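Local coordinates for protein HTH-type transcriptional repressor NemR (Escherichia coli, PDB 4YZE) that represses transcription of the nemRA-gloA operon by binding the NemR box, and responds to reactive chlorine species and electrophiles, at the interface of chains A and B. Coordinates in Å, arbitrary orientation; residue numbers count along the deposited sequence, not the author numbering. Chains: chain A/B, HTH-type transcriptional repressor NemR.

The interface of chains A and B. Residues chain A 110, 114, 117, 125, 128-129; chain B 174, 177-178.
A:Arg125, A:Val117 and A:Met128 receive B:Ile178 in a mostly apolar helix-to-helix patch of the two-fold symmetric interface of this TetR-family dimer, which helps hold the two repressor subunits together. B:Ile178 buries 107 Å² here, far more than its neighbours. Its two branches part. B:Ile178 CG2, anti to its own backbone N, turns to the helix of A:Met128 and lies 4.0 Å from A:Met128 CB. B:Ile178 CG1 meets A:Val117 CG1 at 4.0 Å, the two side chains crossing at about a right angle. The other branch of A:Val117, CG2, rests alongside the extended B:Lys177 chain, 3.6 Å from its CE. Both methyls of B:Leu174 face A:Ser114. B:Leu174 CD2 packs tightly against A:Ser114 CB at 3.4 Å. A polar link is added by a hydrogen bond from the A:Arg125 guanidinium NH1 to the B:Ile178 backbone O, 2.8 Å long. The oxygen is nearly in the guanidinium plane, and the C=O...N angle is 151°. The A:Arg125 side chain leaves with CG anti to the backbone N (chi1 176°), then bends at chi2 and at chi3 (71°), which brings NH1 to the carbonyl. Within chain A, a looser salt bridge, A:Arg125 NH1 to A:Asp129 OD2 at 3.7 Å, would help steady the group. An alanine in place of A:Arg125 would probably leave the B:Ile178 carbonyl without this donor and A:Asp129 without its charged mate. B:Ile178 lies near the C-terminal end of helix 158-179, which packs in the C-terminal TetR-like region against helices 109-114 and 122-148 and the 3-10 helix 117-119 of chain A.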
ATOM      1  N   THR A 110      -1.770  -0.612  -9.643  1.00 50.22           N
ATOM      2  CA  THR A 110      -2.182   0.368  -8.643  1.00 54.40           C
ATOM      3  C   THR A 110      -1.128   0.456  -7.548  1.00 53.52           C
ATOM      4  O   THR A 110      -0.657   1.552  -7.207  1.00 58.26           O
ATOM      5  CB  THR A 110      -3.575   0.066  -8.050  1.00 55.71           C
ATOM      6  OG1 THR A 110      -4.575   0.264  -9.057  1.00 52.68           O
ATOM      7  CG2 THR A 110      -3.872   1.004  -6.896  1.00 59.21           C
ATOM      8  N   SER A 114       1.037   3.729  -6.894  1.00 45.89           N
ATOM      9  CA  SER A 114       0.902   4.383  -5.590  1.00 51.90           C
ATOM     10  C   SER A 114       2.090   5.302  -5.277  1.00 69.94           C
ATOM     11  O   SER A 114       1.918   6.495  -5.020  1.00 77.94           O
ATOM     12  CB  SER A 114       0.868   3.321  -4.520  1.00 61.07           C
ATOM     13  OG  SER A 114       2.178   2.815  -4.318  1.00 70.15           O
ATOM     14  N   VAL A 117       2.195   8.769  -7.155  1.00 72.25           N
ATOM     15  CA  VAL A 117       1.069   9.703  -7.227  1.00 74.79           C
ATOM     16  C   VAL A 117       1.526  11.093  -6.824  1.00 83.09           C
ATOM     17  O   VAL A 117       1.053  12.097  -7.365  1.00 86.51           O
ATOM     18  CB  VAL A 117      -0.196   9.238  -6.438  1.00 68.37           C
ATOM     19  CG1 VAL A 117      -0.781   7.994  -7.069  1.00 62.71           C
ATOM     20  CG2 VAL A 117       0.100   8.996  -4.958  1.00 64.22           C
ATOM     21  N   ARG A 125      -3.563  10.725 -11.490  1.00 53.86           N
ATOM     22  CA  ARG A 125      -3.983  10.450 -10.117  1.00 52.80           C
ATOM     23  C   ARG A 125      -5.497  10.236 -10.079  1.00 47.99           C
ATOM     24  O   ARG A 125      -5.992   9.344  -9.388  1.00 44.64           O
ATOM     25  CB  ARG A 125      -3.579  11.592  -9.181  1.00 55.14           C
ATOM     26  CG  ARG A 125      -4.069  11.438  -7.750  1.00 56.81           C
ATOM     27  CD  ARG A 125      -4.389  12.804  -7.130  1.00 62.31           C
ATOM     28  NE  ARG A 125      -5.589  13.417  -7.705  1.00 59.52           N
ATOM     29  CZ  ARG A 125      -6.838  13.120  -7.341  1.00 62.50           C
ATOM     30  NH1 ARG A 125      -7.066  12.208  -6.396  1.00 58.65           N
ATOM     31  NH2 ARG A 125      -7.871  13.741  -7.918  1.00 63.70           N
ATOM     32  N   MET A 128      -6.562   6.915 -11.336  1.00 42.59           N
ATOM     33  CA  MET A 128      -6.346   5.887 -10.318  1.00 44.43           C
ATOM     34  C   MET A 128      -7.422   5.955  -9.248  1.00 40.80           C
ATOM     35  O   MET A 128      -7.876   4.936  -8.757  1.00 38.36           O
ATOM     36  CB  MET A 128      -4.995   6.060  -9.653  1.00 41.44           C
ATOM     37  CG  MET A 128      -3.823   5.870 -10.608  1.00 43.80           C
ATOM     38  SD  MET A 128      -2.258   6.115  -9.760  1.00 53.79           S
ATOM     39  CE  MET A 128      -2.191   4.649  -8.722  1.00 49.95           C
ATOM     40  N   ASP A 129      -7.803   7.169  -8.873  1.00 45.14           N
ATOM     41  CA  ASP A 129      -8.782   7.353  -7.819  1.00 40.13           C
ATOM     42  C   ASP A 129     -10.063   6.700  -8.334  1.00 45.06           C
ATOM     43  O   ASP A 129     -10.659   5.874  -7.663  1.00 44.06           O
ATOM     44  CB  ASP A 129      -8.969   8.844  -7.534  1.00 41.85           C
ATOM     45  CG  ASP A 129      -9.765   9.106  -6.272  1.00 55.70           C
ATOM     46  OD1 ASP A 129      -9.934   8.173  -5.457  1.00 55.84           O
ATOM     47  OD2 ASP A 129     -10.211  10.257  -6.087  1.00 58.15           O
TER
ATOM     48  N   LEU B 174      -2.296   4.680   1.788  1.00 39.40           N
ATOM     49  CA  LEU B 174      -2.124   4.749   0.340  1.00 37.26           C
ATOM     50  C   LEU B 174      -3.379   5.273  -0.317  1.00 34.47           C
ATOM     51  O   LEU B 174      -3.313   6.134  -1.193  1.00 31.92           O
ATOM     52  CB  LEU B 174      -1.830   3.373  -0.244  1.00 35.55           C
ATOM     53  CG  LEU B 174      -0.404   3.052  -0.625  1.00 45.95           C
ATOM     54  CD1 LEU B 174      -0.420   1.869  -1.540  1.00 49.94           C
ATOM     55  CD2 LEU B 174       0.190   4.271  -1.312  1.00 61.10           C
ATOM     56  N   LYS B 177      -3.775   8.859   0.129  1.00 32.82           N
ATOM     57  CA  LYS B 177      -2.799   9.607  -0.658  1.00 42.14           C
ATOM     58  C   LYS B 177      -3.313   9.711  -2.082  1.00 37.76           C
ATOM     59  O   LYS B 177      -3.277  10.782  -2.696  1.00 36.90           O
ATOM     60  CB  LYS B 177      -1.460   8.855  -0.627  1.00 53.28           C
ATOM     61  CG  LYS B 177      -0.264   9.602  -1.180  1.00 58.88           C
ATOM     62  CD  LYS B 177       0.924   8.642  -1.311  1.00 65.62           C
ATOM     63  CE  LYS B 177       2.131   9.273  -2.002  1.00 79.49           C
ATOM     64  NZ  LYS B 177       3.226   8.279  -2.264  1.00 85.76           N
ATOM     65  N   ILE B 178      -3.818   8.594  -2.604  1.00 35.33           N
ATOM     66  CA  ILE B 178      -4.367   8.594  -3.953  1.00 30.67           C
ATOM     67  C   ILE B 178      -5.611   9.472  -4.077  1.00 33.70           C
ATOM     68  O   ILE B 178      -5.725  10.222  -5.030  1.00 33.76           O
ATOM     69  CB  ILE B 178      -4.659   7.168  -4.457  1.00 42.19           C
ATOM     70  CG1 ILE B 178      -3.370   6.354  -4.513  1.00 44.52           C
ATOM     71  CG2 ILE B 178      -5.292   7.203  -5.848  1.00 45.13           C
ATOM     72  CD1 ILE B 178      -3.607   4.848  -4.721  1.00 47.10           C
TER